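Local coordinates for protein transcriptional regulator, HTH_3 family (Vibrio cholerae, PDB 1Y9Q) that probably binds DNA as a dimeric, two-domain transcriptional regulator, joining a helix-turn-helix domain to a cupin domain that holds a zinc ion and D-methionine, at residues Ser26-Ala29 / Thr30-Thr34; Gln15-Asn18 / Leu19-Ser22; Pro97-Ala100 / Asp101-Leu104; Gly42-Arg46 / Gly47-Pro51. All coordinates share one frame; numbering follows the deposited sequence.

In the fold
Interactions 2, 1, 4 and 3 follow one another along the chain. The first three share the helix-turn-helix domain: 15-22 closes helix 5-22, 26-34 spans helix 27-34 with its N-cap, and 42-51 holds the end of helix 38-45 and the loop after it. Their centres lie 12 to 15 Å apart, and all three pairs touch. The strongest link is the salt bridge from Arg20 NE in interaction 2 to Glu45 OE2 in interaction 4, at 2.8 Å; Leu27 of interaction 1 packs against both residues. Interaction 3, the hairpin turn between strands 90-99 and 104-111 of the cupin sheet, has its centre 20 to 28 Å from the others. The set therefore samples both the probable DNA-binding part and the ligand-holding part.

Interaction 1: residues Ser26-Ala29 / Thr30-Thr34; sequences SLDA and TAQLT
An N-cap opens helix 27-34: Ser26 holds this position and meets the first turn with two of its oxygens. Its hydroxyl makes the capping bond, Ala29 N to Ser26 OG at 3.0 Å with 155° at the hydrogen. Its carbonyl accepts twice from Thr30, from the backbone amide (Thr30 N to Ser26 O, 3.0 Å) and from the hydroxyl (Thr30 OG1 to Ser26 O, 2.8 Å). These two donors approach from opposite faces of the carbonyl plane. The torsion that allows this is chi1 of Thr30, -59°, which sets OG1 beside the residue's own amide and bends it back toward the preceding turn. Helix 27-34 is the earlier helix of the helix-turn-helix pair, and Thr30 and Ala31 lie against Leu41 of helix 38-45, probably the recognition helix, as in this family; Thr30 also touches Arg20. One turn on, the double grip recurs: Thr34 N (3.0 Å) and Thr34 OG1 (2.9 Å) both donate to Thr30 O, again from opposite faces, and Thr34 OG1 is also hydrogen-bonded to Val36 N. On the exposed side the Gln32 chain, bent at chi2, brings its CG to 3.3 Å from Asp28 O, while Asp28 OD1 and Gln32 NE2 stay 4.3 Å apart.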
# COMPACT_ATOMS: atom_id res chain seq x y z
N SER A 26 -24.65 9.83 -1.60
CA SER A 26 -24.21 11.21 -1.56
C SER A 26 -22.70 11.15 -1.76
O SER A 26 -22.10 10.07 -1.67
CB SER A 26 -24.51 11.83 -0.19
OG SER A 26 -23.74 11.19 0.82
N LEU A 27 -22.07 12.29 -2.04
CA LEU A 27 -20.62 12.29 -2.23
C LEU A 27 -19.93 11.93 -0.93
O LEU A 27 -18.96 11.17 -0.92
CB LEU A 27 -20.13 13.66 -2.72
CG LEU A 27 -20.30 13.96 -4.21
CD1 LEU A 27 -19.80 15.36 -4.51
CD2 LEU A 27 -19.51 12.93 -5.04
N ASP A 28 -20.45 12.44 0.18
CA ASP A 28 -19.86 12.16 1.49
C ASP A 28 -19.97 10.68 1.85
O ASP A 28 -19.03 10.10 2.40
CB ASP A 28 -20.53 13.00 2.58
CG ASP A 28 -19.77 12.96 3.89
OD1 ASP A 28 -18.63 13.48 3.93
OD2 ASP A 28 -20.30 12.41 4.88
N ALA A 29 -21.10 10.07 1.53
CA ALA A 29 -21.29 8.66 1.83
C ALA A 29 -20.34 7.83 0.96
O ALA A 29 -19.82 6.81 1.39
CB ALA A 29 -22.73 8.24 1.58
N THR A 30 -20.14 8.28 -0.27
CA THR A 30 -19.25 7.58 -1.20
C THR A 30 -17.81 7.72 -0.71
O THR A 30 -17.00 6.82 -0.86
CB THR A 30 -19.39 8.16 -2.63
OG1 THR A 30 -20.76 8.03 -3.05
CG2 THR A 30 -18.50 7.40 -3.60
N ALA A 31 -17.51 8.87 -0.10
CA ALA A 31 -16.17 9.10 0.43
C ALA A 31 -15.89 8.10 1.54
O ALA A 31 -14.82 7.49 1.59
CB ALA A 31 -16.07 10.53 0.96
N GLN A 32 -16.86 7.91 2.44
CA GLN A 32 -16.69 6.98 3.56
C GLN A 32 -16.52 5.54 3.08
O GLN A 32 -15.71 4.79 3.63
CB GLN A 32 -17.89 7.07 4.50
CG GLN A 32 -18.10 8.44 5.12
CD GLN A 32 -16.87 8.95 5.84
OE1 GLN A 32 -16.35 8.31 6.75
NE2 GLN A 32 -16.39 10.13 5.42
N LEU A 33 -17.29 5.17 2.07
CA LEU A 33 -17.24 3.82 1.53
C LEU A 33 -15.93 3.49 0.83
O LEU A 33 -15.37 2.41 1.01
CB LEU A 33 -18.38 3.60 0.53
CG LEU A 33 -19.81 3.53 1.06
CD1 LEU A 33 -20.79 3.52 -0.10
CD2 LEU A 33 -19.97 2.29 1.93
N THR A 34 -15.44 4.43 0.03
CA THR A 34 -14.22 4.24 -0.76
C THR A 34 -12.89 4.62 -0.12
O THR A 34 -11.84 4.13 -0.53
CB THR A 34 -14.28 5.04 -2.07
OG1 THR A 34 -14.27 6.43 -1.76
CG2 THR A 34 -15.55 4.70 -2.85

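Interaction 2: residues Gln15-Asn18 / Leu19-Ser22; sequences QLKN and LRKS
Leu19 folds back over Gln15 in the last turns of helix 5-22, the first helix of the helix-turn-helix domain. Starting at its root, Leu19 CB lies 3.5 Å from Gln15 O. CG comes closer, 3.3 Å from the same oxygen, because chi1 of -68° holds it beside the leucine's own amide, which itself donates to Gln15 O in a nearly straight bond (176° at the hydrogen). Of the two branches, CD1 reaches the aliphatic CG of Gln15, and CD2 meets the amide nitrogen, Leu19 CD2 to Gln15 NE2 at 3.7 Å. The Gln15 chain, bent at chi2, crosses the leucine at a slant, and its NE2 is hydrogen-bonded to Ala69 O. On another side of the helix Lys17 and Lys21 run alongside each other in the same direction, with Lys17 CE and Lys21 CE 4.1 Å apart. Their like charges are spaced, Lys17 NZ to Lys21 NZ being 6.0 Å. Arg20 turns inward, its NE in a salt bridge with Glu45 of helix 38-45 and its NH1 hydrogen-bonded to Leu25 O. At the C-terminal end the hydroxyl of Ser22 stands between two oxygens of Asn18: Ser22 OG is 2.8 Å from Asn18 O and 2.9 Å from Asn18 OD1.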
# COMPACT_ATOMS: atom_id res chain seq x y z
N GLN A 15 -19.51 8.52 -15.85
CA GLN A 15 -19.95 7.20 -15.39
C GLN A 15 -19.89 7.07 -13.87
O GLN A 15 -20.75 6.43 -13.27
CB GLN A 15 -19.14 6.09 -16.05
CG GLN A 15 -19.63 4.66 -15.72
CD GLN A 15 -21.09 4.41 -16.07
OE1 GLN A 15 -21.76 5.25 -16.68
NE2 GLN A 15 -21.60 3.24 -15.68
N LEU A 16 -18.90 7.70 -13.24
CA LEU A 16 -18.79 7.64 -11.78
C LEU A 16 -20.05 8.25 -11.17
O LEU A 16 -20.62 7.71 -10.23
CB LEU A 16 -17.57 8.41 -11.28
CG LEU A 16 -17.54 8.66 -9.76
CD1 LEU A 16 -17.71 7.34 -9.00
CD2 LEU A 16 -16.23 9.34 -9.37
N LYS A 17 -20.46 9.38 -11.73
CA LYS A 17 -21.65 10.06 -11.24
C LYS A 17 -22.87 9.15 -11.44
O LYS A 17 -23.70 9.02 -10.54
CB LYS A 17 -21.85 11.37 -12.01
CG LYS A 17 -22.90 12.29 -11.41
CD LYS A 17 -23.02 13.58 -12.22
CE LYS A 17 -24.07 14.51 -11.63
NZ LYS A 17 -24.13 15.80 -12.38
N ASN A 18 -22.97 8.52 -12.60
CA ASN A 18 -24.09 7.63 -12.88
C ASN A 18 -24.11 6.49 -11.86
O ASN A 18 -25.13 6.22 -11.23
CB ASN A 18 -23.99 7.05 -14.29
CG ASN A 18 -25.28 6.39 -14.73
OD1 ASN A 18 -25.82 5.53 -14.04
ND2 ASN A 18 -25.77 6.80 -15.90
N LEU A 19 -22.96 5.82 -11.70
CA LEU A 19 -22.86 4.72 -10.75
C LEU A 19 -23.27 5.18 -9.35
O LEU A 19 -24.03 4.49 -8.66
CB LEU A 19 -21.43 4.16 -10.72
CG LEU A 19 -20.96 3.42 -11.98
CD1 LEU A 19 -19.48 3.07 -11.86
CD2 LEU A 19 -21.81 2.16 -12.18
N ARG A 20 -22.77 6.34 -8.93
CA ARG A 20 -23.08 6.86 -7.60
C ARG A 20 -24.57 7.19 -7.45
O ARG A 20 -25.22 6.75 -6.50
CB ARG A 20 -22.26 8.13 -7.31
CG ARG A 20 -22.54 8.73 -5.93
CD ARG A 20 -21.61 9.89 -5.60
NE ARG A 20 -21.83 11.06 -6.45
CZ ARG A 20 -22.83 11.92 -6.32
NH1 ARG A 20 -23.74 11.74 -5.37
NH2 ARG A 20 -22.93 12.96 -7.13
N LYS A 21 -25.09 7.97 -8.39
CA LYS A 21 -26.49 8.38 -8.39
C LYS A 21 -27.43 7.18 -8.49
O LYS A 21 -28.49 7.16 -7.85
CB LYS A 21 -26.76 9.33 -9.55
CG LYS A 21 -26.09 10.70 -9.43
CD LYS A 21 -26.80 11.58 -8.41
CE LYS A 21 -26.32 13.02 -8.51
NZ LYS A 21 -26.96 13.90 -7.49
N SER A 22 -27.06 6.19 -9.29
CA SER A 22 -27.89 5.00 -9.45
C SER A 22 -28.03 4.29 -8.11
O SER A 22 -29.03 3.62 -7.86
CB SER A 22 -27.30 4.05 -10.49
OG SER A 22 -27.37 4.61 -11.79

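Interaction 3: residues Pro97-Ala100 / Asp101-Leu104; sequences PYAA and DTGL
Between Ala99 and Leu104 the chain reverses through a tight turn with a G1 beta bulge, in which Gly103 and Leu104 together face Ala99 and Gly103 has a positive phi of 75°. The evidence is a pair of backbone bonds, Gly103 N to Ala99 O at 2.7 Å and Ala99 N to Leu104 O at 3.0 Å; a weak, longer one joins Thr102 N to Ala99 O. Leu104 O also takes a CA-H...O contact from Tyr98 CA at 3.2 Å. Among the side chains, Tyr98 places its CG anti to the backbone N (chi1 -178°), and its ring meets the bulge by an edge: CE1 lies 3.5 Å from Gly103 O, near the ring plane. The carboxylate of Asp101 curls back, its OD1 3.4 Å from Ala99 CB. Thr102 forms an ST turn, with OG1 accepting from Leu104 N at 3.2 Å. This hairpin joins strand 90-99, outermost in the five-stranded cupin sheet, to strand 104-111. Gly103 is backbone-bonded to Tyr179, just beyond strand 171-178; the Tyr179 and Tyr98 rings meet edge-to-face (T-shaped), while Tyr98 N bonds to Ser68 OG in the segment between helices 53-63 and 76-80.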
# COMPACT_ATOMS: atom_id res chain seq x y z
N PRO A 97 -14.37 -8.32 -20.24
CA PRO A 97 -14.96 -7.37 -19.29
C PRO A 97 -15.80 -8.15 -18.27
O PRO A 97 -16.24 -9.26 -18.55
CB PRO A 97 -15.81 -6.47 -20.18
CG PRO A 97 -16.26 -7.40 -21.24
CD PRO A 97 -14.99 -8.16 -21.57
N TYR A 98 -16.00 -7.55 -17.10
CA TYR A 98 -16.77 -8.19 -16.04
C TYR A 98 -18.06 -8.87 -16.50
O TYR A 98 -18.86 -8.27 -17.22
CB TYR A 98 -17.12 -7.18 -14.95
CG TYR A 98 -17.87 -7.81 -13.80
CD1 TYR A 98 -17.23 -8.69 -12.94
CD2 TYR A 98 -19.24 -7.58 -13.61
CE1 TYR A 98 -17.92 -9.34 -11.93
CE2 TYR A 98 -19.94 -8.23 -12.59
CZ TYR A 98 -19.27 -9.11 -11.76
OH TYR A 98 -19.93 -9.78 -10.76
N ALA A 99 -18.24 -10.11 -16.08
CA ALA A 99 -19.44 -10.89 -16.40
C ALA A 99 -20.05 -11.37 -15.09
O ALA A 99 -19.38 -12.03 -14.29
CB ALA A 99 -19.07 -12.09 -17.27
N ALA A 100 -21.32 -11.05 -14.87
CA ALA A 100 -22.00 -11.43 -13.64
C ALA A 100 -22.17 -12.93 -13.44
O ALA A 100 -22.22 -13.41 -12.30
CB ALA A 100 -23.36 -10.74 -13.57
N ASP A 101 -22.27 -13.70 -14.53
CA ASP A 101 -22.47 -15.13 -14.37
C ASP A 101 -21.28 -15.89 -13.81
O ASP A 101 -21.45 -16.87 -13.09
CB ASP A 101 -22.94 -15.78 -15.69
CG ASP A 101 -22.12 -15.34 -16.90
OD1 ASP A 101 -20.97 -14.89 -16.73
OD2 ASP A 101 -22.65 -15.45 -18.03
N THR A 102 -20.07 -15.44 -14.13
CA THR A 102 -18.87 -16.10 -13.63
C THR A 102 -18.18 -15.23 -12.58
O THR A 102 -17.33 -15.71 -11.82
CB THR A 102 -17.86 -16.34 -14.74
OG1 THR A 102 -17.47 -15.08 -15.29
CG2 THR A 102 -18.46 -17.22 -15.84
N GLY A 103 -18.54 -13.95 -12.57
CA GLY A 103 -17.94 -13.01 -11.65
C GLY A 103 -16.52 -12.63 -12.06
O GLY A 103 -15.78 -12.05 -11.27
N LEU A 104 -16.15 -12.93 -13.31
CA LEU A 104 -14.80 -12.65 -13.78
C LEU A 104 -14.57 -11.42 -14.65
O LEU A 104 -15.40 -11.04 -15.48
CB LEU A 104 -14.23 -13.85 -14.54
CG LEU A 104 -14.28 -15.23 -13.90
CD1 LEU A 104 -13.48 -16.19 -14.78
CD2 LEU A 104 -13.73 -15.19 -12.47

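Interaction 4: residues Gly42-Arg46 / Gly47-Pro51; sequences GQIER and GESSP
Arg46 and Glu48 form a salt bridge across the end of helix 38-45, NE to OE2 at 2.6 Å. The oxygen lies at the guanidinium edge, in its plane, yet the nitrogen approaches it from above the carboxylate, the two planes being 61° apart. The backbone places both residues at the helix end. Glu48 N donates to Gln43 O at 2.8 Å and Gly47 N to Ile44 O at 3.0 Å, and with phi 75° at Gly47 this pair of bonds defines a Schellman motif. It ends the probable recognition helix of the helix-turn-helix and turns the chain toward helix 53-63. Behind the guanidinium, Gly42 O lies over one face, offset toward the rim. Farther along the loop Ser49 points back at the helix: its OG, set between the backbone N and the carbonyl carbon (chi1 84°), comes to 3.5 Å from Ile44 CG1. A water 2.7 Å from Ile44 O and 3.0 Å from Ser49 O lies between the two carbonyls. Two residues on from Ser49, Pro51 CB meets Ile44 CD1 at 4.0 Å. In the outer shell Ile44 also rests on Leu16 and Ile59, and Pro51 packs on Leu56 of helix 53-63.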
# COMPACT_ATOMS: atom_id res chain seq x y z
N GLY A 42 -15.41 14.85 -5.78
CA GLY A 42 -16.09 15.96 -6.43
C GLY A 42 -15.32 16.42 -7.66
O GLY A 42 -15.90 16.66 -8.72
N GLN A 43 -14.00 16.52 -7.52
CA GLN A 43 -13.14 16.94 -8.62
C GLN A 43 -13.21 15.95 -9.78
O GLN A 43 -13.20 16.34 -10.95
CB GLN A 43 -11.69 17.07 -8.15
CG GLN A 43 -11.49 18.08 -7.02
CD GLN A 43 -10.04 18.19 -6.57
OE1 GLN A 43 -9.41 17.19 -6.23
NE2 GLN A 43 -9.52 19.41 -6.56
N ILE A 44 -13.26 14.66 -9.46
CA ILE A 44 -13.32 13.64 -10.50
C ILE A 44 -14.62 13.75 -11.29
O ILE A 44 -14.62 13.71 -12.52
CB ILE A 44 -13.22 12.21 -9.91
CG1 ILE A 44 -11.83 12.00 -9.31
CG2 ILE A 44 -13.50 11.17 -10.99
CD1 ILE A 44 -11.66 10.68 -8.55
N GLU A 45 -15.74 13.90 -10.58
CA GLU A 45 -17.03 14.01 -11.25
C GLU A 45 -17.14 15.30 -12.07
O GLU A 45 -17.94 15.36 -13.00
CB GLU A 45 -18.18 13.93 -10.24
CG GLU A 45 -18.28 12.60 -9.51
CD GLU A 45 -19.63 12.39 -8.83
OE1 GLU A 45 -20.34 13.39 -8.58
OE2 GLU A 45 -19.98 11.22 -8.54
N ARG A 46 -16.35 16.31 -11.73
CA ARG A 46 -16.39 17.57 -12.48
C ARG A 46 -15.37 17.58 -13.61
O ARG A 46 -15.28 18.55 -14.37
CB ARG A 46 -16.13 18.77 -11.56
CG ARG A 46 -17.29 19.12 -10.65
CD ARG A 46 -17.12 20.52 -10.08
NE ARG A 46 -15.93 20.63 -9.23
CZ ARG A 46 -15.84 20.12 -8.01
NH1 ARG A 46 -16.87 19.46 -7.49
NH2 ARG A 46 -14.72 20.26 -7.31
N GLY A 47 -14.59 16.51 -13.72
CA GLY A 47 -13.58 16.43 -14.76
C GLY A 47 -12.37 17.30 -14.47
O GLY A 47 -11.67 17.72 -15.39
N GLU A 48 -12.12 17.56 -13.20
CA GLU A 48 -11.00 18.40 -12.80
C GLU A 48 -9.71 17.65 -12.49
O GLU A 48 -8.62 18.21 -12.63
CB GLU A 48 -11.39 19.25 -11.60
CG GLU A 48 -12.29 20.42 -11.95
CD GLU A 48 -12.79 21.14 -10.72
OE1 GLU A 48 -12.00 21.33 -9.77
OE2 GLU A 48 -13.98 21.54 -10.72
N SER A 49 -9.83 16.40 -12.07
CA SER A 49 -8.64 15.62 -11.76
C SER A 49 -8.70 14.27 -12.45
O SER A 49 -9.75 13.64 -12.54
CB SER A 49 -8.51 15.40 -10.25
OG SER A 49 -9.28 14.30 -9.83
N SER A 50 -7.54 13.83 -12.94
CA SER A 50 -7.42 12.55 -13.63
C SER A 50 -7.06 11.47 -12.62
O SER A 50 -5.94 11.45 -12.09
CB SER A 50 -6.33 12.65 -14.70
OG SER A 50 -5.13 13.18 -14.14
N PRO A 51 -8.00 10.57 -12.33
CA PRO A 51 -7.73 9.50 -11.36
C PRO A 51 -6.76 8.45 -11.86
O PRO A 51 -6.67 8.17 -13.05
CB PRO A 51 -9.12 8.93 -11.10
CG PRO A 51 -9.80 9.11 -12.42
CD PRO A 51 -9.39 10.50 -12.81
O HOH W 1 -12.40 13.11 -13.85